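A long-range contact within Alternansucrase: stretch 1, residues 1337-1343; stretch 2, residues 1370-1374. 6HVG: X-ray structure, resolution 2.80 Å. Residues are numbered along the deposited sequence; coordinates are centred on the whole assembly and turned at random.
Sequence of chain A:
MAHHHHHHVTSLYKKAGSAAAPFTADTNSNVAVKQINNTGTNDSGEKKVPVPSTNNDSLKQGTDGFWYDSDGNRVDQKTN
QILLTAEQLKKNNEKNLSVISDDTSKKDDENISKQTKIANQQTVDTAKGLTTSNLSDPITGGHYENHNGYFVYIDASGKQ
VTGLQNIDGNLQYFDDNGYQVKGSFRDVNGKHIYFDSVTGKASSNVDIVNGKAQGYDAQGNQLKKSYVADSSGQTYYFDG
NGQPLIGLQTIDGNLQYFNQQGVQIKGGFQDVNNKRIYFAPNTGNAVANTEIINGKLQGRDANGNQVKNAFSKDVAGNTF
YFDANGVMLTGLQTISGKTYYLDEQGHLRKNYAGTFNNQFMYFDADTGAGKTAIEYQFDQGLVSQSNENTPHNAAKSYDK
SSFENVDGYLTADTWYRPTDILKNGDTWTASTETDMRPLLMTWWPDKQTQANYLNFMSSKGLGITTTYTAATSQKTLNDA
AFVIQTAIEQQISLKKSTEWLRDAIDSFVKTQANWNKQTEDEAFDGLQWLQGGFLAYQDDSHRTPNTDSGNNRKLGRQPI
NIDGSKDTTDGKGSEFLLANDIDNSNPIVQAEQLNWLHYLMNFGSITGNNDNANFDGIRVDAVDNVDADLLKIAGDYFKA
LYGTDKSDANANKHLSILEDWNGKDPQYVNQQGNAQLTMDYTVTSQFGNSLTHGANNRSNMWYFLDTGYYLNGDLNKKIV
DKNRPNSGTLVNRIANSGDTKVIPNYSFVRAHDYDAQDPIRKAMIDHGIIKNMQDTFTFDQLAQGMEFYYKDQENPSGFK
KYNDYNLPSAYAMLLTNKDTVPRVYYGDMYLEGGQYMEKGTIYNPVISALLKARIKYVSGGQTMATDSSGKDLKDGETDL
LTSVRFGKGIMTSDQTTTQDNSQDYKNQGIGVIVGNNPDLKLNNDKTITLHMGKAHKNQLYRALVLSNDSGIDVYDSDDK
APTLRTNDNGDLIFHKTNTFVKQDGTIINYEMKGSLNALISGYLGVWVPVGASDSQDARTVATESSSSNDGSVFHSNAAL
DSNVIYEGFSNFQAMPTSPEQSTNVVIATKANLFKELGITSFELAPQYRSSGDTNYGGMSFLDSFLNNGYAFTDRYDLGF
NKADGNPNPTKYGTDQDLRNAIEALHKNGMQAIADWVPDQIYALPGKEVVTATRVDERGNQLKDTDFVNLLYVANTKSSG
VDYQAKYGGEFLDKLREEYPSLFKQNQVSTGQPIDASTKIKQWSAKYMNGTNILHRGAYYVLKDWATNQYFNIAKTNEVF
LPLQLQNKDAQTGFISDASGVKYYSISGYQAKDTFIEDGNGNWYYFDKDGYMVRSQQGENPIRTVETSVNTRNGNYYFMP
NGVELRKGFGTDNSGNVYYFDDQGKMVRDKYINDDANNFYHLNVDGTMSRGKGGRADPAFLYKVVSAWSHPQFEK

Stretch 1 (1337-1343) QGENPIR
Stretch 2 (1370-1374) GTDNS

No clear hydrogen bond crosses this interface: the assignable contacts between the two short stretches are van der Waals ones, burying 255 Å² summed over both sides. The backbones come nearest at Asn-1340 and Asn-1373, whose CA atoms lie 5.2 Å apart. The chains run in roughly opposite senses, the Gly-1338 end lying by Asn-1373 and Ile-1342 by Asp-1372. Stretch 1 is loop until Ile-1342, where a strand begins; stretch 2 leaves a strand after Thr-1371.

Asn-1373 has the largest covered area, 68 Å². Its CB points toward stretch 1, with phi/psi -62/-25, and the p rotamer (chi1 44°, chi2 -3°) carries the terminal amide beside the backbone of Glu-1339 (-121/159) and Asn-1340. The modelled Asn-1373 ND2 lies 3.3 Å from Asn-1340 N, but the amide is probably turned over, so the nature of this polar approach remains open.

Asn-1340 (-70/121) is t, with chi1 -158° and chi2 -32°. Its side chain folds back on its own stretch: Ile-1342 N donates to Asn-1340 OD1 at 2.9 Å and 158°, a bond that a short amide side chain can make two residues away. The same OD1 lies 3.7 Å from Asp-1372 CB.

Pro-1341 (-72/-19, C-gamma endo) is buried and offers a compact ring to the opposing backbone, with its CG 3.8 Å from Thr-1371 O and its CD 4.2 Å from Asn-1373 N. Ile-1342 (-75/126; chi1 -62°, m; chi2 167°, t) points CB toward stretch 2, and its CD1 reaches within 4.1 Å of Asp-1372 CB. Asp-1372 (-84/179; chi1 78°, p; chi2 -43°) thus contributes its methylene to the packing, while both carboxylate oxygens are hydrogen-bonded just outside the two stretches.

Thr-1371 (-89/136, m) turns its CB away and contacts Pro-1341 through its carbonyl; Gly-1370 precedes it at -136/126. Gly-1338, at 67/12, adopts a positive phi that favours glycine.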

ATOM      1  N   GLN A1337     -13.258  15.391 -49.519  1.00 81.46           N
ATOM      2  CA  GLN A1337     -12.439  16.523 -50.004  1.00 81.68           C
ATOM      3  C   GLN A1337     -13.081  17.873 -49.624  1.00 81.07           C
ATOM      4  O   GLN A1337     -14.302  18.030 -49.705  1.00 80.39           O
ATOM      5  CB  GLN A1337     -12.221  16.440 -51.521  1.00 82.78           C
ATOM      6  N   GLY A1338     -12.250  18.817 -49.178  1.00 79.34           N
ATOM      7  CA  GLY A1338     -12.679  20.173 -48.778  1.00 76.49           C
ATOM      8  C   GLY A1338     -13.548  20.289 -47.540  1.00 73.80           C
ATOM      9  O   GLY A1338     -14.091  21.360 -47.266  1.00 77.15           O
ATOM     10  N   GLU A1339     -13.646  19.203 -46.775  1.00 73.48           N
ATOM     11  CA  GLU A1339     -14.507  19.114 -45.581  1.00 74.39           C
ATOM     12  C   GLU A1339     -13.628  18.789 -44.381  1.00 73.13           C
ATOM     13  O   GLU A1339     -12.515  18.277 -44.557  1.00 70.99           O
ATOM     14  CB  GLU A1339     -15.567  18.026 -45.722  1.00 76.01           C
ATOM     15  CG  GLU A1339     -16.827  18.437 -46.459  1.00 81.96           C
ATOM     16  CD  GLU A1339     -17.902  17.356 -46.420  1.00 90.76           C
ATOM     17  OE1 GLU A1339     -17.736  16.329 -45.709  1.00 93.66           O
ATOM     18  OE2 GLU A1339     -18.908  17.518 -47.136  1.00 98.95           O
ATOM     19  N   ASN A1340     -14.124  19.081 -43.169  1.00 68.96           N
ATOM     20  CA  ASN A1340     -13.354  18.870 -41.940  1.00 63.37           C
ATOM     21  C   ASN A1340     -13.163  17.392 -41.623  1.00 56.70           C
ATOM     22  O   ASN A1340     -14.141  16.666 -41.475  1.00 55.57           O
ATOM     23  CB  ASN A1340     -14.027  19.562 -40.739  1.00 64.88           C
ATOM     24  CG  ASN A1340     -13.055  19.846 -39.608  1.00 63.70           C
ATOM     25  OD1 ASN A1340     -12.105  19.108 -39.391  1.00 61.25           O
ATOM     26  ND2 ASN A1340     -13.310  20.888 -38.857  1.00 67.86           N
ATOM     27  N   PRO A1341     -11.903  16.936 -41.529  1.00 52.87           N
ATOM     28  CA  PRO A1341     -11.639  15.543 -41.171  1.00 50.70           C
ATOM     29  C   PRO A1341     -11.918  15.231 -39.719  1.00 51.83           C
ATOM     30  O   PRO A1341     -12.083  14.065 -39.378  1.00 58.48           O
ATOM     31  CB  PRO A1341     -10.146  15.362 -41.483  1.00 51.09           C
ATOM     32  CG  PRO A1341      -9.572  16.736 -41.539  1.00 51.13           C
ATOM     33  CD  PRO A1341     -10.678  17.636 -41.959  1.00 52.60           C
ATOM     34  N   ILE A1342     -11.978  16.248 -38.866  1.00 51.76           N
ATOM     35  CA  ILE A1342     -12.243  16.049 -37.443  1.00 52.84           C
ATOM     36  C   ILE A1342     -13.709  15.744 -37.224  1.00 52.60           C
ATOM     37  O   ILE A1342     -14.562  16.511 -37.630  1.00 55.29           O
ATOM     38  CB  ILE A1342     -11.906  17.311 -36.628  1.00 53.61           C
ATOM     39  CG1 ILE A1342     -10.412  17.650 -36.734  1.00 54.40           C
ATOM     40  CG2 ILE A1342     -12.270  17.131 -35.173  1.00 50.75           C
ATOM     41  CD1 ILE A1342     -10.054  19.037 -36.225  1.00 53.57           C
ATOM     42  N   ARG A1343     -13.990  14.637 -36.557  1.00 53.77           N
ATOM     43  CA  ARG A1343     -15.355  14.244 -36.271  1.00 54.73           C
ATOM     44  C   ARG A1343     -15.528  13.965 -34.801  1.00 52.10           C
ATOM     45  O   ARG A1343     -14.667  13.369 -34.163  1.00 49.82           O
ATOM     46  CB  ARG A1343     -15.747  12.989 -37.058  1.00 60.62           C
ATOM     47  CG  ARG A1343     -17.271  12.704 -37.095  1.00 69.84           C
ATOM     48  CD  ARG A1343     -17.526  11.307 -37.593  1.00 75.01           C
ATOM     49  NE  ARG A1343     -18.918  10.918 -37.840  1.00 72.41           N
ATOM     50  CZ  ARG A1343     -19.730  10.414 -36.921  1.00 67.66           C
ATOM     51  NH1 ARG A1343     -19.374  10.333 -35.648  1.00 69.48           N
ATOM     52  NH2 ARG A1343     -20.934  10.027 -37.270  1.00 69.47           N
ATOM     53  N   GLY A1370      -2.877  17.197 -36.646  1.00 51.48           N
ATOM     54  CA  GLY A1370      -3.815  17.092 -37.764  1.00 52.46           C
ATOM     55  C   GLY A1370      -4.386  18.426 -38.124  1.00 54.38           C
ATOM     56  O   GLY A1370      -4.918  19.110 -37.258  1.00 58.62           O
ATOM     57  N   THR A1371      -4.264  18.805 -39.392  1.00 58.68           N
ATOM     58  CA  THR A1371      -4.761  20.094 -39.872  1.00 62.73           C
ATOM     59  C   THR A1371      -6.202  19.944 -40.323  1.00 61.99           C
ATOM     60  O   THR A1371      -6.530  18.974 -40.987  1.00 64.65           O
ATOM     61  CB  THR A1371      -3.931  20.622 -41.061  1.00 64.80           C
ATOM     62  OG1 THR A1371      -2.538  20.489 -40.762  1.00 72.95           O
ATOM     63  CG2 THR A1371      -4.224  22.091 -41.317  1.00 67.07           C
ATOM     64  N   ASP A1372      -7.053  20.904 -39.953  1.00 61.36           N
ATOM     65  CA  ASP A1372      -8.437  20.936 -40.426  1.00 63.23           C
ATOM     66  C   ASP A1372      -8.508  21.621 -41.789  1.00 63.96           C
ATOM     67  O   ASP A1372      -7.484  22.028 -42.332  1.00 61.52           O
ATOM     68  CB  ASP A1372      -9.389  21.572 -39.382  1.00 66.26           C
ATOM     69  CG  ASP A1372      -9.320  23.091 -39.346  1.00 69.79           C
ATOM     70  OD1 ASP A1372      -8.212  23.671 -39.401  1.00 66.20           O
ATOM     71  OD2 ASP A1372     -10.382  23.719 -39.210  1.00 76.15           O
ATOM     72  N   ASN A1373      -9.706  21.714 -42.351  1.00 69.99           N
ATOM     73  CA  ASN A1373      -9.899  22.349 -43.677  1.00 75.37           C
ATOM     74  C   ASN A1373      -9.502  23.836 -43.714  1.00 73.00           C
ATOM     75  O   ASN A1373      -9.144  24.352 -44.750  1.00 71.33           O
ATOM     76  CB  ASN A1373     -11.353  22.196 -44.161  1.00 77.83           C
ATOM     77  CG  ASN A1373     -12.398  22.486 -43.059  1.00 83.82           C
ATOM     78  OD1 ASN A1373     -12.073  22.758 -41.891  1.00 85.05           O
ATOM     79  ND2 ASN A1373     -13.664  22.358 -43.422  1.00 83.77           N
ATOM     80  N   SER A1374      -9.547  24.500 -42.564  1.00 76.29           N
ATOM     81  CA  SER A1374      -9.285  25.927 -42.464  1.00 75.78           C
ATOM     82  C   SER A1374      -7.838  26.269 -42.044  1.00 76.07           C
ATOM     83  O   SER A1374      -7.530  27.429 -41.824  1.00 78.57           O
ATOM     84  CB  SER A1374     -10.260  26.554 -41.458  1.00 73.87           C
ATOM     85  OG  SER A1374     -11.555  26.019 -41.602  1.00 69.34           O
TER